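Long-range contacts in acetyltransferase, GNAT family (Streptococcus pneumoniae, PDB 2I79), which binds acetyl-coenzyme A and, as a member of the GNAT family, probably transfers its acetyl group to an amino group of an acceptor molecule: residues S56-T61 and A78-R83; V74-D79 and G88-V93; L138-G143 and Y165-L170. All coordinates share one frame; numbering follows the deposited sequence.

Contact 1: residues S56-T61 and A78-R83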
# COMPACT_ATOMS: atom_id res chain seq x y z
N SER A 56 2.32 -16.40 -8.98
CA SER A 56 2.15 -16.10 -7.55
C SER A 56 0.85 -16.73 -7.10
O SER A 56 -0.16 -16.68 -7.82
CB SER A 56 2.10 -14.57 -7.36
OG SER A 56 1.69 -14.20 -6.05
N ASP A 57 0.83 -17.31 -5.91
CA ASP A 57 -0.36 -18.03 -5.48
C ASP A 57 -1.37 -17.16 -4.71
O ASP A 57 -2.46 -17.61 -4.42
CB ASP A 57 0.00 -19.30 -4.69
CG ASP A 57 1.06 -19.06 -3.63
OD1 ASP A 57 1.13 -17.92 -3.08
OD2 ASP A 57 1.84 -20.02 -3.35
N ASN A 58 -1.01 -15.92 -4.38
CA ASN A 58 -1.91 -15.03 -3.66
C ASN A 58 -2.19 -13.73 -4.44
O ASN A 58 -2.75 -12.77 -3.92
CB ASN A 58 -1.41 -14.77 -2.22
CG ASN A 58 -0.18 -13.84 -2.14
OD1 ASN A 58 0.54 -13.61 -3.11
ND2 ASN A 58 0.07 -13.34 -0.96
N GLN A 59 -1.82 -13.73 -5.72
CA GLN A 59 -2.11 -12.62 -6.58
C GLN A 59 -2.75 -13.12 -7.88
O GLN A 59 -2.60 -14.29 -8.25
CB GLN A 59 -0.84 -11.84 -6.86
CG GLN A 59 -0.16 -11.26 -5.62
CD GLN A 59 1.11 -10.52 -5.96
OE1 GLN A 59 2.16 -11.13 -6.23
NE2 GLN A 59 1.04 -9.20 -5.95
N ILE A 60 -3.47 -12.22 -8.57
CA ILE A 60 -4.08 -12.53 -9.86
C ILE A 60 -4.50 -11.29 -10.65
O ILE A 60 -4.91 -10.29 -10.07
CB ILE A 60 -5.30 -13.47 -9.70
CG1 ILE A 60 -5.68 -14.11 -11.05
CG2 ILE A 60 -6.48 -12.73 -9.13
CD1 ILE A 60 -6.35 -15.49 -10.92
N THR A 61 -4.43 -11.40 -11.97
CA THR A 61 -5.01 -10.43 -12.88
C THR A 61 -5.96 -11.17 -13.83
O THR A 61 -5.55 -12.07 -14.54
CB THR A 61 -3.96 -9.70 -13.72
OG1 THR A 61 -3.08 -9.01 -12.85
CG2 THR A 61 -4.61 -8.68 -14.70
N ALA A 78 -0.69 -8.35 -3.57
CA ALA A 78 -0.43 -8.80 -2.20
C ALA A 78 1.05 -8.87 -1.88
O ALA A 78 1.87 -9.25 -2.72
CB ALA A 78 -1.06 -10.17 -1.98
N ASP A 79 1.39 -8.52 -0.64
CA ASP A 79 2.73 -8.73 -0.10
C ASP A 79 2.96 -10.17 0.28
O ASP A 79 2.02 -10.93 0.42
CB ASP A 79 2.92 -7.84 1.13
CG ASP A 79 3.05 -6.38 0.75
OD1 ASP A 79 3.12 -6.06 -0.47
OD2 ASP A 79 3.07 -5.54 1.67
N GLN A 80 4.23 -10.55 0.43
CA GLN A 80 4.60 -11.95 0.62
C GLN A 80 5.01 -12.33 2.04
O GLN A 80 5.04 -13.52 2.35
CB GLN A 80 5.72 -12.35 -0.37
CG GLN A 80 5.34 -12.33 -1.86
CD GLN A 80 4.03 -13.03 -2.14
OE1 GLN A 80 3.09 -12.43 -2.69
NE2 GLN A 80 3.91 -14.28 -1.69
N ARG A 81 5.29 -11.36 2.90
CA ARG A 81 5.54 -11.64 4.34
C ARG A 81 4.33 -12.21 5.05
O ARG A 81 3.19 -11.77 4.81
CB ARG A 81 5.99 -10.37 5.06
CG ARG A 81 7.45 -10.02 4.77
CD ARG A 81 7.87 -8.79 5.52
NE ARG A 81 9.34 -8.64 5.60
CZ ARG A 81 10.08 -7.91 4.77
NH1 ARG A 81 9.53 -7.24 3.75
NH2 ARG A 81 11.39 -7.85 4.95
N LYS A 82 4.56 -13.18 5.94
CA LYS A 82 3.43 -13.90 6.53
C LYS A 82 2.51 -13.03 7.39
O LYS A 82 1.34 -13.39 7.56
CB LYS A 82 3.88 -15.15 7.30
CG LYS A 82 4.63 -14.89 8.58
CD LYS A 82 3.70 -14.97 9.85
CE LYS A 82 4.50 -15.26 11.14
NZ LYS A 82 5.78 -14.44 11.24
N ARG A 83 3.03 -11.91 7.92
CA ARG A 83 2.19 -10.97 8.67
C ARG A 83 0.95 -10.55 7.85
O ARG A 83 -0.12 -10.44 8.41
CB ARG A 83 2.94 -9.70 9.09
CG ARG A 83 2.19 -8.85 10.19
CD ARG A 83 2.87 -8.91 11.58
NE ARG A 83 3.24 -10.29 11.91
CZ ARG A 83 4.39 -10.73 12.37
NH1 ARG A 83 5.41 -9.95 12.66
NH2 ARG A 83 4.49 -12.03 12.58
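Asn58 carries CG in the crowded position between its backbone N and carbonyl carbon (chi1 73°), and since its CB already points toward 78-83, the amide is brought against the loop at Ala78 and Asp79. Gln80 reaches the same place from the other segment by folding back: its chain is bent at chi2 (-48°), so the end of the side chain comes much nearer to Asn58 than its root does. The two side chains cross obliquely, their amide planes 75° apart, and CD of Gln80 stands 3.7 Å from OD1 of Asn58. ND2 of Asn58 gives a weak hydrogen bond to the backbone O of Asp79 at 3.4 Å, while its stronger partner is the carbonyl O of Arg85, so a single buried amide group serves two carbonyls of the same connection. Asparagine suits this place, because it is short enough to lie close against the loop and still offers two N-H groups to peptide oxygens.

The segment 56-61 leads from the helix 43-55 into the strand 60-66, whereas 78-83 lies in the connection from the strand 69-77 to the strand 87-94 of the GNAT core. The contact joins the approach to one strand with the exit from its antiparallel neighbour. Ala78 is the apolar centre of it: its methyl CB lies 3.5 Å from ND2 of Asn58 and 3.7 Å from the backbone O of Asn58. A side chain this small lets the asparagine amide close down on the loop. Gln59, extended beyond CG, adds an apolar touch, its CG 3.9 Å from CB of Ala78. Farther along, Lys82 forms a salt bridge with Asp35 of the second subunit, and Arg83 gives hydrogen bonds to backbone oxygens of Thr32 and Tyr155 of that chain.

Contact 2: residues V74-D79 and G88-V93; sequences VNITAD and GDLFIV. With ACO (acetyl coenzyme *a), chain G.
The antiparallel hairpin formed by the strands 69-77 and 87-94 lies at the middle of the GNAT sheet, and its second strand is the one along which acetyl-coenzyme A binds. Two hydrogen-bonded pairs knit the strands together. Asn75 N meets Phe91 O at 2.7 Å, nearly along the C=O axis, and Phe91 N returns to Asn75 O at 2.9 Å. Thr77 N reaches Asp89 O at 3.0 Å, and Asp89 N donates to Thr77 O at 2.7 Å.

Ile76 with Leu90, between them, and Val74 with Ile92, beyond Asn75 and Phe91, are non-hydrogen-bonded pairs, so the N and O of Ile92 turn away from 74-79. There the cofactor takes the place of a further strand: Ile92 N donates to the thioester oxygen O of the cofactor at 2.9 Å, and Ile92 O accepts from its amide N4P at 3.0 Å. The first of these bonds probably polarises the acetyl carbonyl.

Branched aliphatic residues fill the face bearing Val74, Ile76, Leu90 and Ile92, which packs against the helices 103-117 and 133-141. Val74 and Ile92 project together from the sheet and are tight: CG2 of Val74 is 3.5 Å from CG1 of Ile92. CD1 of Leu90 wedges between Val74 CG2 and Ile76 CG1, and CG2 of Ile76 rests over the CA of Gly88, where the lack of a side chain makes room for it.

The other face carries Asn75, Thr77, Asp89 and Phe91, and is more polar; OD1 of Asp89 is held by Gln125 of the strand 123-129. With CG anti to its backbone N (chi1 176°), Phe91 swings its ring away from 74-79 and toward the thioester, bringing CD1 to 3.8 Å from the acetyl carbon C.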
# COMPACT_ATOMS: atom_id res chain seq x y z
N VAL A 74 -9.67 -6.93 -13.38
CA VAL A 74 -9.64 -6.97 -11.92
C VAL A 74 -8.25 -7.49 -11.52
O VAL A 74 -7.73 -8.45 -12.09
CB VAL A 74 -10.84 -7.76 -11.27
CG1 VAL A 74 -10.99 -9.15 -11.82
CG2 VAL A 74 -10.69 -7.80 -9.71
N ASN A 75 -7.65 -6.80 -10.56
CA ASN A 75 -6.31 -7.09 -10.12
C ASN A 75 -6.34 -7.36 -8.62
O ASN A 75 -6.90 -6.57 -7.84
CB ASN A 75 -5.48 -5.86 -10.42
CG ASN A 75 -4.10 -6.19 -10.80
OD1 ASN A 75 -3.16 -5.95 -10.04
ND2 ASN A 75 -3.94 -6.76 -11.99
N ILE A 76 -5.79 -8.49 -8.21
CA ILE A 76 -5.44 -8.67 -6.81
C ILE A 76 -3.93 -8.69 -6.65
O ILE A 76 -3.22 -9.44 -7.30
CB ILE A 76 -6.02 -9.93 -6.20
CG1 ILE A 76 -7.55 -9.93 -6.31
CG2 ILE A 76 -5.57 -10.02 -4.75
CD1 ILE A 76 -8.17 -11.24 -5.91
N THR A 77 -3.48 -7.81 -5.77
CA THR A 77 -2.08 -7.62 -5.43
C THR A 77 -1.89 -7.96 -3.95
O THR A 77 -2.83 -7.87 -3.18
CB THR A 77 -1.73 -6.16 -5.71
OG1 THR A 77 -1.04 -6.10 -6.95
CG2 THR A 77 -0.92 -5.55 -4.60
N ALA A 78 -0.69 -8.35 -3.57
CA ALA A 78 -0.43 -8.80 -2.20
C ALA A 78 1.05 -8.87 -1.88
O ALA A 78 1.87 -9.25 -2.72
CB ALA A 78 -1.06 -10.17 -1.98
N ASP A 79 1.39 -8.52 -0.64
CA ASP A 79 2.73 -8.73 -0.10
C ASP A 79 2.96 -10.17 0.28
O ASP A 79 2.02 -10.93 0.42
CB ASP A 79 2.92 -7.84 1.13
CG ASP A 79 3.05 -6.38 0.75
OD1 ASP A 79 3.12 -6.06 -0.47
OD2 ASP A 79 3.07 -5.54 1.67
N GLY A 88 -5.33 -9.34 0.10
CA GLY A 88 -5.29 -8.95 -1.31
C GLY A 88 -5.84 -7.56 -1.48
O GLY A 88 -6.95 -7.25 -1.02
N ASP A 89 -5.05 -6.70 -2.11
CA ASP A 89 -5.48 -5.35 -2.46
C ASP A 89 -6.13 -5.42 -3.82
O ASP A 89 -5.49 -5.88 -4.80
CB ASP A 89 -4.26 -4.43 -2.51
CG ASP A 89 -3.60 -4.29 -1.14
OD1 ASP A 89 -4.27 -3.76 -0.23
OD2 ASP A 89 -2.43 -4.73 -0.96
N LEU A 90 -7.39 -5.00 -3.88
CA LEU A 90 -8.20 -5.14 -5.08
C LEU A 90 -8.18 -3.83 -5.91
O LEU A 90 -8.19 -2.72 -5.36
CB LEU A 90 -9.63 -5.57 -4.69
CG LEU A 90 -10.63 -6.27 -5.64
CD1 LEU A 90 -10.21 -7.62 -6.15
CD2 LEU A 90 -11.96 -6.46 -4.89
N PHE A 91 -8.13 -4.00 -7.25
CA PHE A 91 -8.28 -2.92 -8.23
C PHE A 91 -9.14 -3.42 -9.39
O PHE A 91 -8.83 -4.47 -9.96
CB PHE A 91 -6.90 -2.51 -8.76
CG PHE A 91 -6.94 -1.48 -9.84
CD1 PHE A 91 -7.22 -0.15 -9.54
CD2 PHE A 91 -6.72 -1.83 -11.16
CE1 PHE A 91 -7.25 0.82 -10.55
CE2 PHE A 91 -6.75 -0.87 -12.17
CZ PHE A 91 -7.02 0.46 -11.86
N ILE A 92 -10.20 -2.67 -9.74
CA ILE A 92 -11.04 -2.95 -10.93
C ILE A 92 -11.26 -1.70 -11.78
O ILE A 92 -11.53 -0.62 -11.26
CB ILE A 92 -12.44 -3.52 -10.54
CG1 ILE A 92 -12.30 -4.72 -9.59
CG2 ILE A 92 -13.28 -3.96 -11.80
CD1 ILE A 92 -13.65 -5.35 -9.17
N VAL A 93 -11.17 -1.83 -13.09
CA VAL A 93 -11.56 -0.74 -13.96
C VAL A 93 -12.18 -1.31 -15.22
O VAL A 93 -11.72 -2.33 -15.73
CB VAL A 93 -10.38 0.21 -14.28
CG1 VAL A 93 -9.21 -0.55 -14.89
CG2 VAL A 93 -10.85 1.33 -15.20
N1A ACO G . -24.37 5.90 -7.76
C2A ACO G . -24.74 4.68 -7.31
N3A ACO G . -24.77 3.59 -8.10
C4A ACO G . -24.41 3.66 -9.40
C5A ACO G . -23.99 4.94 -9.96
C6A ACO G . -23.98 6.09 -9.04
N6A ACO G . -23.60 7.30 -9.50
N7A ACO G . -23.71 4.73 -11.25
C8A ACO G . -23.93 3.40 -11.48
N9A ACO G . -24.36 2.77 -10.37
C1B ACO G . -24.71 1.35 -10.11
C2B ACO G . -25.48 0.56 -11.17
O2B ACO G . -26.89 0.74 -11.04
C3B ACO G . -25.09 -0.85 -10.80
O3B ACO G . -25.72 -1.33 -9.63
P3B ACO G . -26.88 -2.43 -9.63
O7A ACO G . -27.97 -1.51 -10.17
O8A ACO G . -27.06 -2.89 -8.20
O9A ACO G . -26.43 -3.55 -10.52
C4B ACO G . -23.63 -0.70 -10.38
O4B ACO G . -23.51 0.63 -9.86
C5B ACO G . -22.70 -0.95 -11.56
O5B ACO G . -22.50 -2.37 -11.59
P1A ACO G . -21.81 -3.01 -12.89
O1A ACO G . -22.47 -2.50 -14.14
O2A ACO G . -21.70 -4.49 -12.60
O3A ACO G . -20.38 -2.25 -12.84
P2A ACO G . -19.59 -1.47 -14.05
O4A ACO G . -20.16 -0.10 -14.43
O5A ACO G . -19.38 -2.53 -15.10
O6A ACO G . -18.22 -1.22 -13.20
CBP ACO G . -16.86 0.48 -12.09
CCP ACO G . -18.17 -0.28 -12.14
CDP ACO G . -16.87 1.38 -10.85
CEP ACO G . -15.72 -0.55 -12.05
CAP ACO G . -16.72 1.35 -13.35
OAP ACO G . -17.72 2.40 -13.37
C9P ACO G . -15.33 1.94 -13.47
O9P ACO G . -14.44 1.28 -13.97
N8P ACO G . -15.14 3.18 -13.03
C7P ACO G . -13.88 3.92 -13.12
C6P ACO G . -12.73 3.28 -12.33
C5P ACO G . -13.11 3.06 -10.90
O5P ACO G . -13.56 3.98 -10.25
N4P ACO G . -12.93 1.84 -10.41
C3P ACO G . -13.24 1.47 -9.04
C2P ACO G . -12.25 2.02 -8.02
S1P ACO G . -10.66 1.31 -8.31
C ACO G . -10.37 0.04 -7.34
O ACO G . -11.10 -0.89 -7.58
CH3 ACO G . -9.29 0.13 -6.27

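Contact 3: residues L138-G143 and Y165-L170; sequences LYQKHG and YLMGKL. With ACO (acetyl coenzyme *a), chain G.
This is a helix-on-strand contact in which the C-terminal turn of the helix 133-141 settles against the strand 160-170, with little backbone approach and a few long side chains spanning the gap. Met167 points toward the helix, and its thioether, bent at the last torsion, presents CE 3.9 Å from CB of Tyr139. The same methyl lies 4.1 Å from CG of Gln140, the two chains crossing at about a right angle. A flexible, unbranched methionine suits this place, since its end can adapt to the uneven helix surface; Leu126, Val128 and Ile146 pack on it from the neighbouring strands.

At the helix end, Lys169 runs out extended and turns only at chi4 (76°), which sets NZ 2.8 Å from the backbone O of His142, above the carbonyl plane. A positive charge at a helix C terminus should be favourable, as it faces the negative end of the helix dipole. The helix stops in a Schellman motif: Gly143, at positive phi, is its C-prime residue, with Gly143 N bonded to Gln140 O and Phe144 N to Tyr139 O. Glycine readily adopts these angles, and CA of Gly143 sits beside the lysine NZ. His142 adds a bond within the turn, ND1 to Leu138 O at 3.2 Å and almost straight (173°), the oxygen lying in the ring plane, which fixes the rotation of the imidazole.

The helix also belongs to the acetyl-coenzyme A site of this GNAT fold. Tyr139, whose ring leads away from the strand, donates through OH to the thioester O of the cofactor at 2.5 Å, consistent with polarisation of that carbonyl. Lys141 NZ, also bonded to Ser105 OG, makes a weak hydrogen bond of 3.3 Å to the phosphate oxygen O9A.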
# COMPACT_ATOMS: atom_id res chain seq x y z
N LEU A 138 -20.95 -0.76 -5.94
CA LEU A 138 -20.59 -2.03 -6.53
C LEU A 138 -19.97 -2.88 -5.44
O LEU A 138 -20.37 -4.01 -5.23
CB LEU A 138 -19.62 -1.85 -7.72
CG LEU A 138 -19.04 -3.15 -8.33
CD1 LEU A 138 -20.07 -3.96 -9.13
CD2 LEU A 138 -17.84 -2.86 -9.18
N TYR A 139 -18.99 -2.33 -4.73
CA TYR A 139 -18.30 -3.08 -3.69
C TYR A 139 -19.23 -3.51 -2.53
O TYR A 139 -19.15 -4.67 -2.08
CB TYR A 139 -17.07 -2.31 -3.22
CG TYR A 139 -15.92 -2.41 -4.20
CD1 TYR A 139 -15.18 -3.59 -4.32
CD2 TYR A 139 -15.55 -1.33 -4.99
CE1 TYR A 139 -14.09 -3.69 -5.19
CE2 TYR A 139 -14.46 -1.43 -5.89
CZ TYR A 139 -13.74 -2.61 -5.98
OH TYR A 139 -12.66 -2.75 -6.84
N GLN A 140 -20.12 -2.62 -2.07
CA GLN A 140 -21.10 -2.98 -1.02
C GLN A 140 -21.94 -4.17 -1.47
O GLN A 140 -22.18 -5.09 -0.71
CB GLN A 140 -22.00 -1.79 -0.67
CG GLN A 140 -21.25 -0.66 0.06
CD GLN A 140 -22.20 0.41 0.63
OE1 GLN A 140 -22.63 1.34 -0.07
NE2 GLN A 140 -22.51 0.26 1.90
N LYS A 141 -22.38 -4.15 -2.72
CA LYS A 141 -23.14 -5.26 -3.27
C LYS A 141 -22.45 -6.62 -3.07
O LYS A 141 -23.12 -7.63 -2.89
CB LYS A 141 -23.40 -5.01 -4.76
CG LYS A 141 -24.28 -6.03 -5.50
CD LYS A 141 -24.54 -5.52 -6.96
CE LYS A 141 -24.49 -6.66 -8.04
NZ LYS A 141 -24.58 -6.13 -9.47
N HIS A 142 -21.12 -6.65 -3.10
CA HIS A 142 -20.41 -7.92 -3.04
C HIS A 142 -19.83 -8.18 -1.68
O HIS A 142 -18.88 -8.95 -1.56
CB HIS A 142 -19.33 -7.98 -4.12
CG HIS A 142 -19.89 -8.11 -5.50
ND1 HIS A 142 -20.32 -7.02 -6.22
CD2 HIS A 142 -20.15 -9.20 -6.26
CE1 HIS A 142 -20.81 -7.43 -7.38
NE2 HIS A 142 -20.74 -8.75 -7.42
N GLY A 143 -20.37 -7.51 -0.66
CA GLY A 143 -20.02 -7.84 0.73
C GLY A 143 -18.88 -7.03 1.33
O GLY A 143 -18.44 -7.32 2.43
N TYR A 165 -12.82 6.23 1.21
CA TYR A 165 -13.23 5.19 2.11
C TYR A 165 -12.20 4.07 2.05
O TYR A 165 -11.68 3.74 1.00
CB TYR A 165 -14.60 4.61 1.72
CG TYR A 165 -15.80 5.52 2.05
CD1 TYR A 165 -15.97 6.04 3.34
CD2 TYR A 165 -16.76 5.82 1.08
CE1 TYR A 165 -17.07 6.86 3.66
CE2 TYR A 165 -17.86 6.62 1.37
CZ TYR A 165 -18.01 7.15 2.68
OH TYR A 165 -19.09 7.95 3.00
N LEU A 166 -11.92 3.52 3.21
CA LEU A 166 -11.31 2.20 3.36
C LEU A 166 -12.41 1.14 3.34
O LEU A 166 -13.36 1.23 4.14
CB LEU A 166 -10.65 2.13 4.74
CG LEU A 166 -9.59 3.16 5.11
CD1 LEU A 166 -9.37 3.12 6.65
CD2 LEU A 166 -8.33 2.83 4.32
N MET A 167 -12.31 0.18 2.42
CA MET A 167 -13.34 -0.86 2.30
C MET A 167 -12.71 -2.26 2.37
O MET A 167 -11.59 -2.49 1.86
CB MET A 167 -14.08 -0.72 0.97
CG MET A 167 -14.78 0.65 0.72
SD MET A 167 -16.02 0.62 -0.59
CE MET A 167 -17.19 -0.48 0.17
N GLY A 168 -13.41 -3.19 3.00
CA GLY A 168 -12.85 -4.53 3.22
C GLY A 168 -13.86 -5.66 3.24
O GLY A 168 -15.03 -5.42 3.48
N LYS A 169 -13.38 -6.88 2.95
CA LYS A 169 -14.18 -8.10 2.98
C LYS A 169 -13.36 -9.28 3.49
O LYS A 169 -12.23 -9.51 3.01
CB LYS A 169 -14.70 -8.41 1.58
CG LYS A 169 -15.66 -9.60 1.51
CD LYS A 169 -15.85 -10.07 0.09
CE LYS A 169 -16.76 -11.29 0.03
NZ LYS A 169 -18.18 -10.93 0.24
N LEU A 170 -13.91 -10.03 4.45
CA LEU A 170 -13.25 -11.25 4.92
C LEU A 170 -13.68 -12.41 4.04
O LEU A 170 -14.84 -12.49 3.66
CB LEU A 170 -13.59 -11.55 6.37
CG LEU A 170 -13.28 -10.44 7.37
CD1 LEU A 170 -13.65 -10.87 8.80
CD2 LEU A 170 -11.84 -10.00 7.26
N1A ACO G . -24.37 5.90 -7.76
C2A ACO G . -24.74 4.68 -7.31
N3A ACO G . -24.77 3.59 -8.10
C4A ACO G . -24.41 3.66 -9.40
C5A ACO G . -23.99 4.94 -9.96
C6A ACO G . -23.98 6.09 -9.04
N6A ACO G . -23.60 7.30 -9.50
N7A ACO G . -23.71 4.73 -11.25
C8A ACO G . -23.93 3.40 -11.48
N9A ACO G . -24.36 2.77 -10.37
C1B ACO G . -24.71 1.35 -10.11
C2B ACO G . -25.48 0.56 -11.17
O2B ACO G . -26.89 0.74 -11.04
C3B ACO G . -25.09 -0.85 -10.80
O3B ACO G . -25.72 -1.33 -9.63
P3B ACO G . -26.88 -2.43 -9.63
O7A ACO G . -27.97 -1.51 -10.17
O8A ACO G . -27.06 -2.89 -8.20
O9A ACO G . -26.43 -3.55 -10.52
C4B ACO G . -23.63 -0.70 -10.38
O4B ACO G . -23.51 0.63 -9.86
C5B ACO G . -22.70 -0.95 -11.56
O5B ACO G . -22.50 -2.37 -11.59
P1A ACO G . -21.81 -3.01 -12.89
O1A ACO G . -22.47 -2.50 -14.14
O2A ACO G . -21.70 -4.49 -12.60
O3A ACO G . -20.38 -2.25 -12.84
P2A ACO G . -19.59 -1.47 -14.05
O4A ACO G . -20.16 -0.10 -14.43
O5A ACO G . -19.38 -2.53 -15.10
O6A ACO G . -18.22 -1.22 -13.20
CBP ACO G . -16.86 0.48 -12.09
CCP ACO G . -18.17 -0.28 -12.14
CDP ACO G . -16.87 1.38 -10.85
CEP ACO G . -15.72 -0.55 -12.05
CAP ACO G . -16.72 1.35 -13.35
OAP ACO G . -17.72 2.40 -13.37
C9P ACO G . -15.33 1.94 -13.47
O9P ACO G . -14.44 1.28 -13.97
N8P ACO G . -15.14 3.18 -13.03
C7P ACO G . -13.88 3.92 -13.12
C6P ACO G . -12.73 3.28 -12.33
C5P ACO G . -13.11 3.06 -10.90
O5P ACO G . -13.56 3.98 -10.25
N4P ACO G . -12.93 1.84 -10.41
C3P ACO G . -13.24 1.47 -9.04
C2P ACO G . -12.25 2.02 -8.02
S1P ACO G . -10.66 1.31 -8.31
C ACO G . -10.37 0.04 -7.34
O ACO G . -11.10 -0.89 -7.58
CH3 ACO G . -9.29 0.13 -6.27

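From the N terminus, contact 1 comes first, closing a loop that holds most of the hairpin 60-66/69-77. Contact 2 begins before that loop is finished, since Ala78 and Asp79 belong to both, and closes the next connection, to the strand 87-94; the two overlap in a staggered way, neither lying within the other. They also touch directly, where Ile60 O probably accepts a hydrogen bond from Ile76 N. Contact 3 follows in series, joining the helix 133-141 to the strand 160-170 and closing the stretch of chain that includes the strand 145-156. Contacts 2 and 3 meet where Leu90 and Ile92 pack on Tyr139, and both hold acetyl-coenzyme A; contacts 1 and 3 reach the second subunit.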